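Local coordinates for protein ORF10 (Moritella marina, PDB 6RIW) that probably condenses acyl and malonyl units during polyunsaturated fatty acid synthesis, as the ketosynthase-chain length factor didomain of the longer PfaC protein, at residues K523-S528 against G709-K714; E500-R505 against Y529-D534; G8-F13 against K98-D103. All coordinates share one frame; numbering follows the deposited sequence.

Interaction 1: K523-S528 against G709-K714; sequences KAPKGS and GPVNEK
Lys523 meets Glu713 through its backbone N and, more weakly, through its ammonium group, which reaches the backbone O, where two loops of the second thiolase-like domain, presumably the chain length factor half of the didomain, come together. Lys523 N donates to Glu713 OE2 at 3.0 Å; the oxygen is approached nearly along its C-O bond, although the N-H itself is noticeably bent away. The two side chains then slide past each other in opposite directions, so Lys523 NZ remains 6.2 Å from Glu713 OE2 and the opposite charges make no salt bridge. A bend at chi3 (-64°) turns CE of Lys523 out of the extended line, and the ammonium beyond it finds Ala524 O at 2.9 Å, with a weak bond to Glu713 O and a salt bridge to Glu500. Lys714 crosses this chain at about a right angle and lays its NZ near CD of Lys523; the neighbouring positive charges would be expected to repel mildly, an effect that Glu500 probably offsets.

At Pro525 the contact becomes apolar. Its CG lies 3.9 Å from both Val711 CG1 and Val711 CG2, fitting the fork of the valine, while Pro525 CA makes a C-H...O contact of 3.4 Å with Glu713 O.

That carbonyl has its strong partner one residue on. Lys526 N reaches Glu713 O at 2.9 Å in a nearly straight bond (167°), from a position above the carbonyl plane, 41° out of it. The aliphatic part of Lys526 runs by Lys714 O with its CB and CD. A water closes the junction, donating to Lys526 O at 2.6 Å and to Asn712 O at 2.7 Å.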
ATOM      1  N   LYS A 523       3.527  17.979 -26.302  1.00 20.87           N
ATOM      2  CA  LYS A 523       3.168  18.920 -25.252  1.00 20.89           C
ATOM      3  C   LYS A 523       2.725  18.102 -24.052  1.00 15.69           C
ATOM      4  O   LYS A 523       2.422  16.912 -24.184  1.00 17.62           O
ATOM      5  CB  LYS A 523       2.036  19.869 -25.704  1.00 18.70           C
ATOM      6  CG  LYS A 523       0.733  19.131 -26.065  1.00 20.92           C
ATOM      7  CD  LYS A 523      -0.376  20.094 -26.505  1.00 23.19           C
ATOM      8  CE  LYS A 523      -0.796  21.026 -25.368  1.00 20.71           C
ATOM      9  NZ  LYS A 523      -1.784  20.323 -24.525  1.00 22.03           N
ATOM     10  N   ALA A 524       2.696  18.722 -22.883  1.00 13.20           N
ATOM     11  CA  ALA A 524       2.017  18.069 -21.769  1.00 16.82           C
ATOM     12  C   ALA A 524       0.528  17.992 -22.117  1.00 15.09           C
ATOM     13  O   ALA A 524      -0.025  18.976 -22.632  1.00 16.33           O
ATOM     14  CB  ALA A 524       2.222  18.841 -20.464  1.00 15.02           C
ATOM     15  N   PRO A 525      -0.133  16.844 -21.922  1.00 13.78           N
ATOM     16  CA  PRO A 525      -1.528  16.719 -22.369  1.00 14.43           C
ATOM     17  C   PRO A 525      -2.422  17.715 -21.667  1.00 14.93           C
ATOM     18  O   PRO A 525      -2.218  18.054 -20.507  1.00 14.12           O
ATOM     19  CB  PRO A 525      -1.912  15.275 -21.992  1.00 15.55           C
ATOM     20  CG  PRO A 525      -0.635  14.553 -21.861  1.00 15.98           C
ATOM     21  CD  PRO A 525       0.398  15.571 -21.397  1.00 15.44           C
ATOM     22  N   LYS A 526      -3.449  18.165 -22.377  1.00 12.69           N
ATOM     23  CA  LYS A 526      -4.508  18.876 -21.694  1.00 11.39           C
ATOM     24  C   LYS A 526      -5.267  17.863 -20.840  1.00 15.21           C
ATOM     25  O   LYS A 526      -5.560  16.764 -21.314  1.00 19.21           O
ATOM     26  CB  LYS A 526      -5.424  19.531 -22.726  1.00 15.27           C
ATOM     27  CG  LYS A 526      -6.468  20.431 -22.091  1.00 18.67           C
ATOM     28  CD  LYS A 526      -7.034  21.401 -23.125  1.00 22.80           C
ATOM     29  CE  LYS A 526      -8.257  22.126 -22.571  1.00 24.69           C
ATOM     30  NZ  LYS A 526      -9.011  22.738 -23.705  1.00 26.29           N
ATOM     31  N   GLY A 527      -5.570  18.208 -19.586  1.00 12.52           N
ATOM     32  CA  GLY A 527      -6.255  17.244 -18.736  1.00 13.24           C
ATOM     33  C   GLY A 527      -6.826  17.866 -17.482  1.00 13.34           C
ATOM     34  O   GLY A 527      -6.746  19.076 -17.253  1.00 12.13           O
ATOM     35  N   SER A 528      -7.414  17.016 -16.647  1.00 11.92           N
ATOM     36  CA  SER A 528      -8.070  17.515 -15.434  1.00 11.08           C
ATOM     37  C   SER A 528      -7.061  17.537 -14.280  1.00 12.62           C
ATOM     38  O   SER A 528      -7.049  16.700 -13.376  1.00 12.88           O
ATOM     39  CB  SER A 528      -9.302  16.675 -15.125  1.00 11.79           C
ATOM     40  OG  SER A 528      -9.962  17.126 -13.959  1.00 13.65           O
ATOM     41  N   GLY A 709      -0.810   2.511 -23.319  1.00 13.09           N
ATOM     42  CA  GLY A 709      -1.562   3.002 -24.452  1.00 13.75           C
ATOM     43  C   GLY A 709      -1.399   4.503 -24.600  1.00 12.69           C
ATOM     44  O   GLY A 709      -1.008   5.195 -23.655  1.00 12.38           O
ATOM     45  N   PRO A 710      -1.741   5.041 -25.777  1.00 13.72           N
ATOM     46  CA  PRO A 710      -1.508   6.469 -26.042  1.00 13.21           C
ATOM     47  C   PRO A 710      -2.462   7.384 -25.281  1.00 13.38           C
ATOM     48  O   PRO A 710      -3.668   7.124 -25.197  1.00 12.76           O
ATOM     49  CB  PRO A 710      -1.735   6.592 -27.563  1.00 14.36           C
ATOM     50  CG  PRO A 710      -2.593   5.407 -27.916  1.00 17.71           C
ATOM     51  CD  PRO A 710      -2.239   4.313 -26.946  1.00 13.69           C
ATOM     52  N   VAL A 711      -1.896   8.486 -24.750  1.00 10.56           N
ATOM     53  CA  VAL A 711      -2.642   9.530 -24.055  1.00 12.06           C
ATOM     54  C   VAL A 711      -3.257  10.475 -25.079  1.00 15.49           C
ATOM     55  O   VAL A 711      -2.767  10.609 -26.207  1.00 15.67           O
ATOM     56  CB  VAL A 711      -1.720  10.282 -23.071  1.00 12.43           C
ATOM     57  CG1 VAL A 711      -0.683  11.148 -23.801  1.00 13.93           C
ATOM     58  CG2 VAL A 711      -2.526  11.126 -22.064  1.00 10.65           C
ATOM     59  N   ASN A 712      -4.349  11.121 -24.695  1.00 13.49           N
ATOM     60  CA  ASN A 712      -5.002  12.147 -25.514  1.00 15.16           C
ATOM     61  C   ASN A 712      -4.335  13.486 -25.210  1.00 15.57           C
ATOM     62  O   ASN A 712      -4.583  14.097 -24.171  1.00 14.33           O
ATOM     63  CB  ASN A 712      -6.501  12.171 -25.208  1.00 15.64           C
ATOM     64  CG  ASN A 712      -7.292  13.083 -26.160  1.00 20.75           C
ATOM     65  OD1 ASN A 712      -6.769  14.070 -26.666  1.00 22.12           O
ATOM     66  ND2 ASN A 712      -8.564  12.750 -26.386  1.00 19.84           N
ATOM     67  N   GLU A 713      -3.460  13.946 -26.113  1.00 14.39           N
ATOM     68  CA  GLU A 713      -2.715  15.168 -25.825  1.00 17.23           C
ATOM     69  C   GLU A 713      -3.614  16.399 -25.850  1.00 17.33           C
ATOM     70  O   GLU A 713      -3.328  17.391 -25.176  1.00 17.27           O
ATOM     71  CB  GLU A 713      -1.580  15.332 -26.834  1.00 22.92           C
ATOM     72  CG  GLU A 713      -0.231  15.041 -26.266  1.00 28.25           C
ATOM     73  CD  GLU A 713       0.835  15.001 -27.345  1.00 28.65           C
ATOM     74  OE1 GLU A 713       0.919  13.982 -28.062  1.00 36.46           O
ATOM     75  OE2 GLU A 713       1.577  15.992 -27.474  1.00 30.42           O
ATOM     76  N   LYS A 714      -4.705  16.351 -26.607  1.00 17.87           N
ATOM     77  CA  LYS A 714      -5.554  17.525 -26.759  1.00 25.48           C
ATOM     78  C   LYS A 714      -6.623  17.623 -25.685  1.00 23.26           C
ATOM     79  O   LYS A 714      -7.238  18.688 -25.536  1.00 25.75           O
ATOM     80  CB  LYS A 714      -6.194  17.518 -28.156  1.00 27.41           C
ATOM     81  CG  LYS A 714      -5.237  17.971 -29.257  1.00 29.95           C
ATOM     82  CD  LYS A 714      -4.156  18.926 -28.709  1.00 36.52           C
ATOM     83  CE  LYS A 714      -3.100  19.310 -29.745  1.00 42.80           C
ATOM     84  NZ  LYS A 714      -2.651  20.743 -29.600  1.00 42.66           N
TER
HETATM   85  O   HOH W   1      -5.711  14.170 -21.678  1.00 12.35           O

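Interaction 2: E500-R505 against Y529-D534; sequences ELPEQR and YVEQLD
Leu501 lays its CD1 methyl over one face of the Tyr529 ring, 3.8 Å from the ring centroid and 23° off the normal, a CH-pi contact within the second thiolase-like domain. The methyl is displaced toward the rim, where CE1 of Tyr529 is its nearest atom at 3.5 Å; a chi2 of 79° sets CD1 of Leu501 there. Pro502 continues the apolar surface at the root of the same side chain, its CD 3.5 Å from Tyr529 CB, and its CG rests 3.8 Å from Glu531 CB as the proline and the glutamate pass in opposite directions.

The tyrosine hydroxyl is bonded to Pro525 O, so this one residue ties a greasy face and a polar tip to two different loops. An alanine here would probably leave Leu501 CD1 facing a gap and Pro525 O without its hydroxyl partner, though the CB contact with Pro502 would persist.

The loop 500-505 is shaped by a type I beta turn, closed by Arg505 N donating to Pro502 O at 3.0 Å. The turn presents Arg505 to the start of the other segment: its CD lies 3.7 Å from Val530 O, while its guanidinium is held by salt bridges to Glu743 and Glu587. Glu743 also accepts from Val530 N, and thereby serves both sides of the contact. On the turn's other flank Glu531, whose carboxylate forms a salt bridge with Arg499, is joined to the loop through a water that accepts from Gln504 N at 2.9 Å and gives a weak bond of 3.5 Å to Glu531 OE2.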
ATOM      1  N   GLU A 500      -4.879  23.216 -19.420  1.00 14.77           N
ATOM      2  CA  GLU A 500      -3.468  22.960 -19.672  1.00 12.26           C
ATOM      3  C   GLU A 500      -2.726  22.721 -18.358  1.00 11.86           C
ATOM      4  O   GLU A 500      -3.197  23.053 -17.266  1.00 12.23           O
ATOM      5  CB  GLU A 500      -2.843  24.123 -20.451  1.00 12.84           C
ATOM      6  CG  GLU A 500      -3.557  24.411 -21.764  1.00 12.39           C
ATOM      7  CD  GLU A 500      -3.367  23.356 -22.857  1.00 22.53           C
ATOM      8  OE1 GLU A 500      -2.493  22.455 -22.742  1.00 17.11           O
ATOM      9  OE2 GLU A 500      -4.128  23.428 -23.853  1.00 23.56           O
ATOM     10  N   LEU A 501      -1.547  22.130 -18.480  1.00 12.29           N
ATOM     11  CA  LEU A 501      -0.754  21.768 -17.310  1.00 12.28           C
ATOM     12  C   LEU A 501      -0.444  22.990 -16.445  1.00 13.22           C
ATOM     13  O   LEU A 501       0.087  23.973 -16.958  1.00 14.14           O
ATOM     14  CB  LEU A 501       0.553  21.124 -17.784  1.00 11.91           C
ATOM     15  CG  LEU A 501       1.496  20.703 -16.647  1.00 12.78           C
ATOM     16  CD1 LEU A 501       1.032  19.397 -16.062  1.00 11.82           C
ATOM     17  CD2 LEU A 501       2.932  20.552 -17.181  1.00 14.85           C
ATOM     18  N   PRO A 502      -0.747  22.966 -15.143  1.00 12.73           N
ATOM     19  CA  PRO A 502      -0.359  24.091 -14.279  1.00 16.91           C
ATOM     20  C   PRO A 502       1.151  24.256 -14.281  1.00 16.10           C
ATOM     21  O   PRO A 502       1.897  23.282 -14.374  1.00 14.44           O
ATOM     22  CB  PRO A 502      -0.872  23.681 -12.891  1.00 14.07           C
ATOM     23  CG  PRO A 502      -1.986  22.688 -13.191  1.00 13.31           C
ATOM     24  CD  PRO A 502      -1.560  21.962 -14.440  1.00 12.82           C
ATOM     25  N   GLU A 503       1.598  25.516 -14.164  1.00 13.34           N
ATOM     26  CA  GLU A 503       3.009  25.831 -14.394  1.00 15.66           C
ATOM     27  C   GLU A 503       3.971  25.015 -13.538  1.00 15.44           C
ATOM     28  O   GLU A 503       5.049  24.653 -14.026  1.00 16.65           O
ATOM     29  CB  GLU A 503       3.259  27.334 -14.177  1.00 17.36           C
ATOM     30  CG  GLU A 503       2.780  28.103 -15.375  1.00 30.21           C
ATOM     31  CD  GLU A 503       3.571  29.386 -15.651  1.00 31.20           C
ATOM     32  OE1 GLU A 503       4.212  29.921 -14.705  1.00 23.57           O
ATOM     33  OE2 GLU A 503       3.516  29.846 -16.825  1.00 34.38           O
ATOM     34  N   GLN A 504       3.638  24.727 -12.281  1.00 13.68           N
ATOM     35  CA  GLN A 504       4.556  23.998 -11.411  1.00 14.63           C
ATOM     36  C   GLN A 504       4.242  22.510 -11.294  1.00 12.56           C
ATOM     37  O   GLN A 504       4.951  21.791 -10.579  1.00 12.80           O
ATOM     38  CB  GLN A 504       4.538  24.612 -10.013  1.00 20.61           C
ATOM     39  CG  GLN A 504       5.150  26.006  -9.946  1.00 24.93           C
ATOM     40  CD  GLN A 504       4.916  26.604  -8.580  1.00 33.39           C
ATOM     41  OE1 GLN A 504       5.279  26.003  -7.574  1.00 30.97           O
ATOM     42  NE2 GLN A 504       4.287  27.779  -8.532  1.00 39.51           N
ATOM     43  N   ARG A 505       3.213  22.031 -11.974  1.00 12.46           N
ATOM     44  CA  ARG A 505       2.726  20.677 -11.723  1.00 11.66           C
ATOM     45  C   ARG A 505       3.770  19.607 -12.067  1.00 13.41           C
ATOM     46  O   ARG A 505       3.831  18.570 -11.397  1.00 12.36           O
ATOM     47  CB  ARG A 505       1.440  20.441 -12.517  1.00 12.00           C
ATOM     48  CG  ARG A 505       0.787  19.047 -12.281  1.00 11.59           C
ATOM     49  CD  ARG A 505       0.122  18.983 -10.895  1.00 13.63           C
ATOM     50  NE  ARG A 505      -0.267  17.614 -10.527  1.00 10.56           N
ATOM     51  CZ  ARG A 505       0.567  16.750  -9.949  1.00 14.80           C
ATOM     52  NH1 ARG A 505       1.843  17.086  -9.704  1.00 12.28           N
ATOM     53  NH2 ARG A 505       0.133  15.534  -9.605  1.00 13.99           N
ATOM     54  N   TYR A 529      -6.172  18.524 -14.340  1.00 11.54           N
ATOM     55  CA  TYR A 529      -5.137  18.656 -13.332  1.00 13.72           C
ATOM     56  C   TYR A 529      -5.680  19.405 -12.132  1.00 14.54           C
ATOM     57  O   TYR A 529      -6.550  20.283 -12.257  1.00 14.13           O
ATOM     58  CB  TYR A 529      -3.924  19.422 -13.866  1.00 12.54           C
ATOM     59  CG  TYR A 529      -3.212  18.770 -15.016  1.00 12.52           C
ATOM     60  CD1 TYR A 529      -2.319  17.722 -14.797  1.00 11.44           C
ATOM     61  CD2 TYR A 529      -3.438  19.182 -16.341  1.00 10.72           C
ATOM     62  CE1 TYR A 529      -1.651  17.114 -15.850  1.00 12.19           C
ATOM     63  CE2 TYR A 529      -2.778  18.564 -17.394  1.00 10.88           C
ATOM     64  CZ  TYR A 529      -1.873  17.544 -17.138  1.00 10.81           C
ATOM     65  OH  TYR A 529      -1.215  16.939 -18.197  1.00 13.38           O
ATOM     66  N   VAL A 530      -5.114  19.094 -10.971  1.00 12.67           N
ATOM     67  CA  VAL A 530      -5.334  19.863  -9.753  1.00 15.11           C
ATOM     68  C   VAL A 530      -4.144  20.808  -9.589  1.00 17.68           C
ATOM     69  O   VAL A 530      -3.010  20.360  -9.392  1.00 15.46           O
ATOM     70  CB  VAL A 530      -5.500  18.950  -8.530  1.00 13.02           C
ATOM     71  CG1 VAL A 530      -5.561  19.787  -7.244  1.00 15.10           C
ATOM     72  CG2 VAL A 530      -6.753  18.097  -8.663  1.00 11.07           C
ATOM     73  N   GLU A 531      -4.383  22.126  -9.658  1.00 14.83           N
ATOM     74  CA  GLU A 531      -3.255  23.045  -9.524  1.00 16.63           C
ATOM     75  C   GLU A 531      -2.851  23.228  -8.066  1.00 16.19           C
ATOM     76  O   GLU A 531      -1.658  23.304  -7.751  1.00 16.48           O
ATOM     77  CB  GLU A 531      -3.587  24.405 -10.167  1.00 17.74           C
ATOM     78  CG  GLU A 531      -2.537  25.499  -9.836  1.00 21.11           C
ATOM     79  CD  GLU A 531      -2.577  26.703 -10.783  1.00 30.87           C
ATOM     80  OE1 GLU A 531      -3.601  26.903 -11.480  1.00 33.32           O
ATOM     81  OE2 GLU A 531      -1.574  27.457 -10.816  1.00 39.44           O
ATOM     82  N   GLN A 532      -3.824  23.280  -7.160  1.00 17.07           N
ATOM     83  CA  GLN A 532      -3.566  23.598  -5.761  1.00 20.29           C
ATOM     84  C   GLN A 532      -4.781  23.207  -4.930  1.00 21.53           C
ATOM     85  O   GLN A 532      -5.879  23.015  -5.452  1.00 20.41           O
ATOM     86  CB  GLN A 532      -3.251  25.090  -5.585  1.00 22.35           C
ATOM     87  CG  GLN A 532      -4.375  25.996  -6.048  1.00 24.07           C
ATOM     88  CD  GLN A 532      -3.921  27.450  -6.193  1.00 32.15           C
ATOM     89  OE1 GLN A 532      -2.864  27.733  -6.760  1.00 33.58           O
ATOM     90  NE2 GLN A 532      -4.711  28.367  -5.662  1.00 31.14           N
ATOM     91  N   LEU A 533      -4.575  23.114  -3.621  1.00 22.53           N
ATOM     92  CA  LEU A 533      -5.676  22.954  -2.686  1.00 26.30           C
ATOM     93  C   LEU A 533      -5.541  23.968  -1.557  1.00 27.78           C
ATOM     94  O   LEU A 533      -4.433  24.365  -1.188  1.00 26.03           O
ATOM     95  CB  LEU A 533      -5.719  21.538  -2.117  1.00 28.28           C
ATOM     96  CG  LEU A 533      -4.371  21.110  -1.541  1.00 29.24           C
ATOM     97  CD1 LEU A 533      -4.380  21.253  -0.025  1.00 36.59           C
ATOM     98  CD2 LEU A 533      -4.054  19.691  -1.916  1.00 29.75           C
ATOM     99  N   ASP A 534      -6.683  24.380  -1.011  1.00 28.47           N
ATOM    100  CA  ASP A 534      -6.745  25.175   0.211  1.00 30.82           C
ATOM    101  C   ASP A 534      -7.145  24.270   1.371  1.00 27.68           C
ATOM    102  O   ASP A 534      -8.147  23.551   1.283  1.00 28.69           O
ATOM    103  CB  ASP A 534      -7.767  26.306   0.089  1.00 33.27           C
ATOM    104  CG  ASP A 534      -7.547  27.182  -1.130  1.00 40.75           C
ATOM    105  OD1 ASP A 534      -6.579  26.958  -1.897  1.00 39.36           O
ATOM    106  OD2 ASP A 534      -8.367  28.109  -1.318  1.00 46.43           O
TER
HETATM  107  O   HOH W   2       1.240  25.435 -10.864  1.00 15.88           O

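Interaction 3: G8-F13 against K98-D103; sequences GIANLF and KQALTD
Asp103 OD2 is gripped by two groups: Ile9 N, which donates to it at 3.1 Å, and the hydroxyl of Tyr282, the residue just before strand 283-292. The N-H of Ile9 points well at the oxygen (156°) and meets it on the anti side, slightly out of the carboxylate plane. Asp103 has its CG anti to the backbone N (chi1 -172°), which carries CG toward the strand; OD2 also touches Gly8, whose CA is 3.4 Å away.

The setting is the first thiolase-like domain, presumably the ketosynthase half, where helix 88-104 lies over strand 4-12. The segment axes approach to 6.1 Å and run roughly antiparallel, with 152° between their directions. Such closeness rests on small residues. Ala10 CB sits 3.5 Å from Ala100 N and 3.8 Å from Ala100 CB, and Gln99 CB flanks the same methyl. Gly8 lies against the helix backbone with no side chain at all; a CB there would come 2.6 Å from Ala100 O, a clash.

Ile9 directs its side chain away, onto Thr379 and Met382 of helix 374-387, so the strand lies between two helices, consistent with the layered alpha/beta architecture of thiolase-like enzymes. Ala100 also rests on Met265 and Val267 of the neighbouring strand 259-270.

The chemistry thus divides the labour: methyls and a bare glycine permit close approach of helix and strand, while one carboxylate oxygen satisfies a buried backbone N-H, and a donated N-H at this oxygen would probably favour the ionised form of Asp103.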
ATOM      1  N   GLY A   8      -0.838 -24.462   5.424  1.00 19.14           N
ATOM      2  CA  GLY A   8       0.382 -24.347   4.650  1.00 18.23           C
ATOM      3  C   GLY A   8       1.110 -23.087   5.055  1.00 19.51           C
ATOM      4  O   GLY A   8       0.455 -22.090   5.379  1.00 17.64           O
ATOM      5  N   ILE A   9       2.446 -23.118   5.083  1.00 16.92           N
ATOM      6  CA  ILE A   9       3.247 -21.970   5.516  1.00 19.14           C
ATOM      7  C   ILE A   9       4.481 -21.884   4.642  1.00 20.13           C
ATOM      8  O   ILE A   9       5.051 -22.912   4.256  1.00 18.45           O
ATOM      9  CB  ILE A   9       3.682 -22.082   6.996  1.00 21.77           C
ATOM     10  CG1 ILE A   9       2.490 -22.341   7.917  1.00 24.96           C
ATOM     11  CG2 ILE A   9       4.441 -20.832   7.444  1.00 23.53           C
ATOM     12  CD1 ILE A   9       2.821 -22.259   9.400  1.00 27.78           C
ATOM     13  N   ALA A  10       4.910 -20.653   4.340  1.00 18.55           N
ATOM     14  CA  ALA A  10       6.183 -20.466   3.658  1.00 17.70           C
ATOM     15  C   ALA A  10       6.805 -19.152   4.107  1.00 17.71           C
ATOM     16  O   ALA A  10       6.112 -18.217   4.528  1.00 16.66           O
ATOM     17  CB  ALA A  10       6.015 -20.502   2.142  1.00 17.00           C
ATOM     18  N   ASN A  11       8.129 -19.078   3.989  1.00 17.59           N
ATOM     19  CA  ASN A  11       8.825 -17.866   4.387  1.00 17.98           C
ATOM     20  C   ASN A  11      10.039 -17.619   3.510  1.00 18.08           C
ATOM     21  O   ASN A  11      10.696 -18.552   3.033  1.00 18.62           O
ATOM     22  CB  ASN A  11       9.291 -17.934   5.832  1.00 19.66           C
ATOM     23  CG  ASN A  11      10.271 -19.079   6.061  1.00 23.98           C
ATOM     24  OD1 ASN A  11       9.888 -20.239   5.939  1.00 27.02           O
ATOM     25  ND2 ASN A  11      11.535 -18.757   6.355  1.00 22.38           N
ATOM     26  N   LEU A  12      10.352 -16.335   3.339  1.00 16.07           N
ATOM     27  CA  LEU A  12      11.652 -15.895   2.830  1.00 16.86           C
ATOM     28  C   LEU A  12      12.067 -14.795   3.791  1.00 20.34           C
ATOM     29  O   LEU A  12      11.635 -13.646   3.659  1.00 16.72           O
ATOM     30  CB  LEU A  12      11.591 -15.418   1.378  1.00 15.21           C
ATOM     31  CG  LEU A  12      12.911 -14.992   0.749  1.00 22.67           C
ATOM     32  CD1 LEU A  12      13.905 -16.164   0.766  1.00 18.44           C
ATOM     33  CD2 LEU A  12      12.638 -14.523  -0.685  1.00 19.20           C
ATOM     34  N   PHE A  13      12.879 -15.164   4.775  1.00 16.94           N
ATOM     35  CA  PHE A  13      13.310 -14.289   5.853  1.00 17.83           C
ATOM     36  C   PHE A  13      14.811 -14.079   5.773  1.00 16.81           C
ATOM     37  O   PHE A  13      15.519 -14.878   5.148  1.00 20.61           O
ATOM     38  CB  PHE A  13      12.981 -14.896   7.227  1.00 18.31           C
ATOM     39  CG  PHE A  13      11.515 -15.083   7.505  1.00 17.17           C
ATOM     40  CD1 PHE A  13      10.536 -14.375   6.797  1.00 18.08           C
ATOM     41  CD2 PHE A  13      11.116 -15.970   8.493  1.00 16.18           C
ATOM     42  CE1 PHE A  13       9.188 -14.558   7.069  1.00 16.77           C
ATOM     43  CE2 PHE A  13       9.771 -16.163   8.782  1.00 17.93           C
ATOM     44  CZ  PHE A  13       8.796 -15.448   8.069  1.00 20.67           C
ATOM     45  N   LYS A  98       4.051 -20.081  -4.075  1.00 15.10           N
ATOM     46  CA  LYS A  98       4.271 -21.434  -4.589  1.00 16.19           C
ATOM     47  C   LYS A  98       4.626 -22.389  -3.460  1.00 18.28           C
ATOM     48  O   LYS A  98       4.098 -23.509  -3.385  1.00 18.07           O
ATOM     49  CB  LYS A  98       5.388 -21.422  -5.639  1.00 19.82           C
ATOM     50  CG  LYS A  98       5.528 -22.704  -6.470  1.00 21.64           C
ATOM     51  CD  LYS A  98       5.957 -22.335  -7.887  1.00 25.80           C
ATOM     52  CE  LYS A  98       6.761 -23.414  -8.576  1.00 31.59           C
ATOM     53  NZ  LYS A  98       7.909 -22.761  -9.304  1.00 33.40           N
ATOM     54  N   GLN A  99       5.530 -21.963  -2.578  1.00 14.99           N
ATOM     55  CA  GLN A  99       5.970 -22.840  -1.498  1.00 20.32           C
ATOM     56  C   GLN A  99       4.833 -23.133  -0.531  1.00 20.30           C
ATOM     57  O   GLN A  99       4.676 -24.274  -0.077  1.00 17.64           O
ATOM     58  CB  GLN A  99       7.156 -22.214  -0.755  1.00 17.33           C
ATOM     59  CG  GLN A  99       8.455 -22.117  -1.596  1.00 22.26           C
ATOM     60  CD  GLN A  99       8.976 -23.479  -2.026  1.00 26.04           C
ATOM     61  OE1 GLN A  99       9.128 -24.382  -1.209  1.00 30.44           O
ATOM     62  NE2 GLN A  99       9.234 -23.634  -3.314  1.00 29.73           N
ATOM     63  N   ALA A 100       4.033 -22.117  -0.200  1.00 16.33           N
ATOM     64  CA  ALA A 100       2.945 -22.330   0.749  1.00 16.64           C
ATOM     65  C   ALA A 100       1.866 -23.221   0.157  1.00 18.29           C
ATOM     66  O   ALA A 100       1.351 -24.106   0.844  1.00 18.93           O
ATOM     67  CB  ALA A 100       2.348 -20.993   1.203  1.00 18.35           C
ATOM     68  N   LEU A 101       1.494 -22.999  -1.109  1.00 15.94           N
ATOM     69  CA  LEU A 101       0.487 -23.855  -1.729  1.00 18.85           C
ATOM     70  C   LEU A 101       1.008 -25.279  -1.898  1.00 20.45           C
ATOM     71  O   LEU A 101       0.272 -26.251  -1.682  1.00 18.75           O
ATOM     72  CB  LEU A 101       0.061 -23.269  -3.071  1.00 17.13           C
ATOM     73  CG  LEU A 101      -0.928 -22.118  -2.871  1.00 18.11           C
ATOM     74  CD1 LEU A 101      -1.201 -21.465  -4.199  1.00 19.45           C
ATOM     75  CD2 LEU A 101      -2.212 -22.632  -2.237  1.00 17.56           C
ATOM     76  N   THR A 102       2.283 -25.421  -2.251  1.00 18.29           N
ATOM     77  CA  THR A 102       2.860 -26.755  -2.369  1.00 21.47           C
ATOM     78  C   THR A 102       2.928 -27.437  -1.009  1.00 23.09           C
ATOM     79  O   THR A 102       2.656 -28.637  -0.893  1.00 22.48           O
ATOM     80  CB  THR A 102       4.242 -26.659  -3.016  1.00 19.97           C
ATOM     81  OG1 THR A 102       4.097 -26.081  -4.319  1.00 20.28           O
ATOM     82  CG2 THR A 102       4.856 -28.051  -3.168  1.00 25.72           C
ATOM     83  N   ASP A 103       3.255 -26.674   0.037  1.00 20.26           N
ATOM     84  CA  ASP A 103       3.223 -27.201   1.399  1.00 22.89           C
ATOM     85  C   ASP A 103       1.833 -27.705   1.765  1.00 26.79           C
ATOM     86  O   ASP A 103       1.689 -28.774   2.375  1.00 22.68           O
ATOM     87  CB  ASP A 103       3.661 -26.120   2.389  1.00 20.83           C
ATOM     88  CG  ASP A 103       3.829 -26.656   3.789  1.00 24.75           C
ATOM     89  OD1 ASP A 103       4.477 -27.705   3.927  1.00 29.86           O
ATOM     90  OD2 ASP A 103       3.326 -26.038   4.756  1.00 23.45           O
TER

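How the interactions relate
Interaction 3 comes first along the chain, in the first thiolase-like domain, and closes before the other two begin in the second thiolase-like domain. Its centre lies about 44 Å from that of interaction 1 and about 47 Å from that of interaction 2, on the opposite side of the chain's centre. Interactions 1 and 2 are neighbours, their centres about 15 Å apart, and their segments interleave in sequence. They also touch: the Lys523-Glu500 salt bridge and the packing of Ala524 on Leu501 join them into one loop cluster beside strand 741-752. The three contacts thus sample both halves of the didomain, helix on strand in one and loop on loop in the other, and none of them spans the two.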